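Endo-1,4-b-d-mannanase (Trichoderma reesei, PDB 1QNR) probably hydrolyses internal beta-1,4-mannosidic bonds of mannans, as a glycoside hydrolase of family 5. Local coordinates at residues A[3-8]-A[103-108]; A[12-17]-A[160-165]. All coordinates share one frame; numbering follows the deposited sequence. Where two conformers were deposited one is given.

Contacts 1 and 2 are two parts of one buried patch, their centres only about 1 Å apart. In contact 1 the lead-in before strand 6-8 meets strand 105-109, and in contact 2 strand 11-14 meets the neighbouring barrel strand 161-165. Backbone bonds join those barrel strands, with F162 N 2.8 Å from L106 O, and K105 CB packs 3.8 Å from F162 CB. On the N-terminal side, I7 CG1 rests 3.7 Å from F12 CD1. K105 of contact 1 makes a salt bridge to D15 of contact 2. In family 5 barrels the catalytic glutamates sit at the C-terminal ends of strands; both contacts involve the early residues of theirs, consistent with the opposite end.

Contact 1 (A[3-8]-A[103-108]); sequences SFVTIS and NLKLII
V5 lays one methyl, CG2, over the aliphatic chain of K105, and this is the apolar half of the contact. The methyl meets three successive methylenes almost evenly, lying 3.8 Å from K105 CG and 3.9 Å from K105 CE. The two side chains run past each other in opposite directions, with the lysine bent at chi2 (-60°) and extended beyond it, which lays CG, CD and CE in a zigzag along the valine methyl. No backbone bond crosses here, and the nearest CA pair, V5 and K105, is 8.2 Å apart. Each segment is held by its own sheet instead: T6 pairs with N13 in the small N-terminal sheet, while K105 pairs with K51 and V53, and L106 with A160 and F162, in the parallel barrel. The contact therefore joins the N-terminal lead-in to the third barrel strand of a TIM-barrel hydrolase. At the polar end, K105 NZ comes within 3.7 Å of S3 O, too long to count as a bond; its real partners are the D15 carboxylate, in a salt bridge, and the carbonyl of T159. D15 also accepts the backbone N-H of S3, so one carboxylate ties both sides together. Were K105 an alanine, the D15 carboxylate would probably lose its positive mate, and a gap would be likely to open beside V5 CG2 where the methylenes had been. Buried yet paired with a carboxylate, and gripped by a carbonyl as well, the ammonium of K105 is likely to stay protonated while its greasy stem packs against V5.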
loop_
_atom_site.group_PDB
_atom_site.type_symbol
_atom_site.label_atom_id
_atom_site.label_comp_id
_atom_site.label_asym_id
_atom_site.label_seq_id
_atom_site.Cartn_x
_atom_site.Cartn_y
_atom_site.Cartn_z
ATOM N N SER A 3 -11.069 -17.255 3.786
ATOM C CA SER A 3 -12.382 -16.588 3.548
ATOM C C SER A 3 -12.137 -15.161 3.061
ATOM O O SER A 3 -10.947 -14.833 3.161
ATOM C CB SER A 3 -13.225 -16.533 4.836
ATOM O OG SER A 3 -12.450 -16.079 5.921
ATOM N N PHE A 4 -13.153 -14.317 2.763
ATOM C CA PHE A 4 -12.752 -12.953 2.357
ATOM C C PHE A 4 -12.387 -12.165 3.629
ATOM O O PHE A 4 -13.012 -12.349 4.726
ATOM C CB PHE A 4 -13.911 -12.206 1.635
ATOM C CG PHE A 4 -14.272 -12.736 0.281
ATOM C CD1 PHE A 4 -13.354 -12.767 -0.763
ATOM C CD2 PHE A 4 -15.522 -13.368 0.076
ATOM C CE1 PHE A 4 -13.693 -13.316 -1.991
ATOM C CE2 PHE A 4 -15.867 -13.859 -1.190
ATOM C CZ PHE A 4 -14.982 -13.826 -2.229
ATOM N N VAL A 5 -11.419 -11.243 3.549
ATOM C CA VAL A 5 -11.039 -10.393 4.686
ATOM C C VAL A 5 -12.126 -9.315 4.891
ATOM O O VAL A 5 -12.586 -8.624 3.991
ATOM C CB VAL A 5 -9.663 -9.689 4.467
ATOM C CG1 VAL A 5 -9.379 -8.715 5.642
ATOM C CG2 VAL A 5 -8.523 -10.683 4.308
ATOM N N THR A 6 -12.620 -9.264 6.166
ATOM C CA THR A 6 -13.696 -8.335 6.569
ATOM C C THR A 6 -13.274 -7.584 7.820
ATOM O O THR A 6 -12.205 -7.813 8.407
ATOM C CB THR A 6 -15.037 -9.102 6.832
ATOM O OG1 THR A 6 -14.791 -10.005 7.948
ATOM C CG2 THR A 6 -15.525 -9.788 5.564
ATOM N N ILE A 7 -14.127 -6.623 8.238
ATOM C CA ILE A 7 -13.960 -5.902 9.509
ATOM C C ILE A 7 -15.016 -6.380 10.543
ATOM O O ILE A 7 -16.190 -6.355 10.187
ATOM C CB ILE A 7 -13.992 -4.377 9.220
ATOM C CG1 ILE A 7 -12.665 -3.991 8.480
ATOM C CG2 ILE A 7 -14.051 -3.546 10.512
ATOM C CD1 ILE A 7 -12.686 -2.598 7.874
ATOM N N SER A 8 -14.567 -6.642 11.736
ATOM C CA SER A 8 -15.489 -7.061 12.859
ATOM C C SER A 8 -15.143 -6.051 13.934
ATOM O O SER A 8 -14.012 -5.846 14.414
ATOM C CB SER A 8 -15.112 -8.495 13.269
ATOM O OG SER A 8 -15.985 -8.936 14.320
ATOM N N ASN A 103 -1.244 -18.795 2.350
ATOM C CA ASN A 103 -2.209 -18.231 3.284
ATOM C C ASN A 103 -1.849 -16.784 3.661
ATOM O O ASN A 103 -1.923 -16.418 4.857
ATOM C CB ASN A 103 -2.342 -19.173 4.531
ATOM C CG ASN A 103 -2.729 -20.616 4.153
ATOM O OD1 ASN A 103 -3.773 -20.769 3.520
ATOM N ND2 ASN A 103 -1.871 -21.573 4.494
ATOM N N LEU A 104 -1.449 -16.050 2.654
ATOM C CA LEU A 104 -1.158 -14.603 2.874
ATOM C C LEU A 104 -2.232 -13.736 2.179
ATOM O O LEU A 104 -2.855 -14.221 1.222
ATOM C CB LEU A 104 0.220 -14.244 2.220
ATOM C CG LEU A 104 1.444 -14.836 2.952
ATOM C CD1 LEU A 104 2.719 -14.643 2.107
ATOM C CD2 LEU A 104 1.629 -14.282 4.374
ATOM N N LYS A 105 -2.414 -12.508 2.667
ATOM C CA LYS A 105 -3.381 -11.590 2.025
ATOM C C LYS A 105 -2.595 -10.397 1.412
ATOM O O LYS A 105 -1.530 -10.055 1.966
ATOM C CB LYS A 105 -4.360 -10.998 3.073
ATOM C CG LYS A 105 -5.073 -12.144 3.891
ATOM C CD LYS A 105 -5.891 -13.082 3.018
ATOM C CE LYS A 105 -6.663 -14.059 3.933
ATOM N NZ LYS A 105 -7.277 -15.159 3.078
ATOM N N LEU A 106 -3.118 -9.801 0.352
ATOM C CA LEU A 106 -2.385 -8.726 -0.332
ATOM C C LEU A 106 -3.115 -7.360 -0.397
ATOM O O LEU A 106 -4.335 -7.295 -0.648
ATOM C CB LEU A 106 -2.212 -9.149 -1.809
ATOM C CG LEU A 106 -1.474 -10.504 -2.045
ATOM C CD1 LEU A 106 -1.551 -10.871 -3.527
ATOM C CD2 LEU A 106 -0.019 -10.334 -1.549
ATOM N N ILE A 107 -2.347 -6.273 -0.140
ATOM C CA ILE A 107 -2.885 -4.905 -0.392
ATOM C C ILE A 107 -2.313 -4.494 -1.749
ATOM O O ILE A 107 -1.074 -4.544 -1.918
ATOM C CB ILE A 107 -2.532 -3.931 0.731
ATOM C CG1 ILE A 107 -3.251 -4.372 2.018
ATOM C CG2 ILE A 107 -2.922 -2.465 0.321
ATOM C CD1 ILE A 107 -2.927 -3.528 3.287
ATOM N N ILE A 108 -3.166 -4.042 -2.701
ATOM C CA ILE A 108 -2.699 -3.745 -4.061
ATOM C C ILE A 108 -3.162 -2.370 -4.562
ATOM O O ILE A 108 -4.360 -2.157 -4.871
ATOM C CB ILE A 108 -3.225 -4.846 -5.057
ATOM C CG1 ILE A 108 -2.799 -6.256 -4.610
ATOM C CG2 ILE A 108 -2.694 -4.545 -6.484
ATOM C CD1 ILE A 108 -3.237 -7.397 -5.541
#

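Contact 2 (A[12-17]-A[160-165]); sequences FNIDGK and AIFAWE
A first torsion of -171° carries the F162 ring away from its own backbone N and across to F12, whose ring stays beside its backbone N (chi1 -65°) and presents a face. The result is an edge-to-face aromatic pair between the N-terminal hairpin and the fourth strand of the TIM barrel. Ring centroids of F12 and F162 stand 4.9 Å apart and the planes meet at 54°, so the T is a leaning one. F162 CZ leads: it hangs 3.5 Å above the F12 plane, over the ring centre. Beside it, F162 CE1 comes to 3.8 Å from F12 CE1, so the edge dips toward that side of the face. F12 and F162 belong to a larger aromatic cluster, since F237 makes a second edge-to-face pair with F12 and F21 meets the ring of F162; V5 and I107 also pack on F162. From I14 onward the hairpin reverses in a type I' turn that ends at K17, closed by two backbone bonds, I14 N to K17 O and K17 N to I14 O. D15 sits in this turn. I14 completes the apolar seam by approaching the F162 ring at its edge, near the ring plane, with methyl CD1 4.1 Å from F162 CE2.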
loop_
_atom_site.group_PDB
_atom_site.type_symbol
_atom_site.label_atom_id
_atom_site.label_comp_id
_atom_site.label_asym_id
_atom_site.label_seq_id
_atom_site.Cartn_x
_atom_site.Cartn_y
_atom_site.Cartn_z
ATOM N N PHE A 12 -9.628 -6.294 12.207
ATOM C CA PHE A 12 -9.788 -7.122 11.021
ATOM C C PHE A 12 -10.049 -8.605 11.338
ATOM O O PHE A 12 -9.523 -9.115 12.345
ATOM C CB PHE A 12 -8.543 -7.019 10.087
ATOM C CG PHE A 12 -8.374 -5.615 9.511
ATOM C CD1 PHE A 12 -9.130 -5.199 8.418
ATOM C CD2 PHE A 12 -7.492 -4.737 10.091
ATOM C CE1 PHE A 12 -8.966 -3.911 7.893
ATOM C CE2 PHE A 12 -7.342 -3.449 9.578
ATOM C CZ PHE A 12 -8.091 -2.990 8.498
ATOM N N ASN A 13 -10.853 -9.242 10.489
ATOM C CA ASN A 13 -11.096 -10.691 10.573
ATOM C C ASN A 13 -10.415 -11.347 9.362
ATOM O O ASN A 13 -10.826 -11.142 8.222
ATOM C CB ASN A 13 -12.640 -10.918 10.523
ATOM C CG ASN A 13 -13.028 -12.364 10.637
ATOM O OD1 ASN A 13 -12.264 -13.259 10.301
ATOM N ND2 ASN A 13 -14.286 -12.677 11.090
ATOM N N ILE A 14 -9.297 -12.076 9.655
ATOM C CA ILE A 14 -8.504 -12.686 8.585
ATOM C C ILE A 14 -8.613 -14.211 8.767
ATOM O O ILE A 14 -8.216 -14.712 9.858
ATOM C CB ILE A 14 -7.012 -12.251 8.714
ATOM C CG1 ILE A 14 -6.881 -10.689 8.688
ATOM C CG2 ILE A 14 -6.118 -12.932 7.669
ATOM C CD1 ILE A 14 -5.446 -10.245 9.019
ATOM N N ASP A 15 -9.205 -14.887 7.783
ATOM C CA ASP A 15 -9.407 -16.349 7.848
ATOM C C ASP A 15 -10.037 -16.774 9.174
ATOM O O ASP A 15 -9.698 -17.827 9.754
ATOM C CB ASP A 15 -8.070 -17.054 7.611
ATOM C CG ASP A 15 -7.574 -16.863 6.165
ATOM O OD1 ASP A 15 -8.404 -16.562 5.291
ATOM O OD2 ASP A 15 -6.370 -17.032 5.949
ATOM N N GLY A 16 -11.039 -15.971 9.593
ATOM C CA GLY A 16 -11.838 -16.351 10.784
ATOM C C GLY A 16 -11.294 -15.886 12.083
ATOM O O GLY A 16 -11.886 -16.049 13.173
ATOM N N LYS A 17 -10.073 -15.349 12.147
ATOM C CA LYS A 17 -9.424 -14.877 13.325
ATOM C C LYS A 17 -9.478 -13.354 13.435
ATOM O O LYS A 17 -8.953 -12.678 12.527
ATOM C CB LYS A 17 -7.933 -15.353 13.353
ATOM C CG LYS A 17 -8.015 -16.920 13.404
ATOM C CD LYS A 17 -8.258 -17.289 14.869
ATOM C CE LYS A 17 -8.819 -18.686 15.129
ATOM N NZ LYS A 17 -8.970 -18.808 16.631
ATOM N N ALA A 160 -7.443 -14.163 -1.470
ATOM C CA ALA A 160 -6.121 -13.616 -1.077
ATOM C C ALA A 160 -6.046 -12.120 -1.135
ATOM O O ALA A 160 -4.978 -11.618 -0.759
ATOM C CB ALA A 160 -5.050 -14.261 -1.995
ATOM N N ILE A 161 -7.024 -11.361 -1.588
ATOM C CA ILE A 161 -6.957 -9.888 -1.558
ATOM C C ILE A 161 -7.398 -9.322 -0.233
ATOM O O ILE A 161 -8.549 -9.555 0.219
ATOM C CB ILE A 161 -7.784 -9.304 -2.706
ATOM C CG1 ILE A 161 -7.444 -9.959 -4.065
ATOM C CG2 ILE A 161 -7.640 -7.760 -2.758
ATOM C CD1 ILE A 161 -5.976 -9.793 -4.499
ATOM N N PHE A 162 -6.483 -8.641 0.469
ATOM C CA PHE A 162 -6.812 -7.931 1.726
ATOM C C PHE A 162 -7.668 -6.696 1.426
ATOM O O PHE A 162 -8.769 -6.484 1.969
ATOM C CB PHE A 162 -5.559 -7.480 2.511
ATOM C CG PHE A 162 -5.808 -6.947 3.905
ATOM C CD1 PHE A 162 -6.167 -5.601 4.082
ATOM C CD2 PHE A 162 -5.699 -7.738 5.047
ATOM C CE1 PHE A 162 -6.351 -5.027 5.346
ATOM C CE2 PHE A 162 -5.852 -7.219 6.319
ATOM C CZ PHE A 162 -6.244 -5.865 6.474
ATOM N N ALA A 163 -7.166 -5.860 0.508
ATOM C CA ALA A 163 -7.899 -4.649 0.066
ATOM C C ALA A 163 -7.351 -4.141 -1.291
ATOM O O ALA A 163 -6.123 -4.220 -1.548
ATOM C CB ALA A 163 -7.723 -3.509 1.099
ATOM N N TRP A 164 -8.260 -3.493 -2.027
ATOM C CA TRP A 164 -7.840 -2.672 -3.199
ATOM C C TRP A 164 -7.456 -1.283 -2.642
ATOM O O TRP A 164 -8.081 -0.806 -1.649
ATOM C CB TRP A 164 -9.015 -2.516 -4.163
ATOM C CG TRP A 164 -9.498 -3.823 -4.765
ATOM C CD1 TRP A 164 -10.732 -4.366 -4.633
ATOM C CD2 TRP A 164 -8.697 -4.741 -5.537
ATOM N NE1 TRP A 164 -10.799 -5.565 -5.333
ATOM C CE2 TRP A 164 -9.533 -5.844 -5.827
ATOM C CE3 TRP A 164 -7.353 -4.771 -5.960
ATOM C CZ2 TRP A 164 -9.140 -6.931 -6.614
ATOM C CZ3 TRP A 164 -6.911 -5.895 -6.687
ATOM C CH2 TRP A 164 -7.812 -6.955 -6.970
ATOM N N GLU A 165 -6.470 -0.640 -3.253
ATOM C CA GLU A 165 -5.979 0.666 -2.773
ATOM C C GLU A 165 -5.909 1.581 -3.977
ATOM O O GLU A 165 -5.379 1.294 -5.061
ATOM C CB GLU A 165 -4.632 0.440 -2.060
ATOM C CG GLU A 165 -4.004 1.755 -1.526
ATOM C CD GLU A 165 -2.922 1.406 -0.496
ATOM O OE1 GLU A 165 -1.784 1.157 -0.953
ATOM O OE2 GLU A 165 -3.349 1.281 0.705
#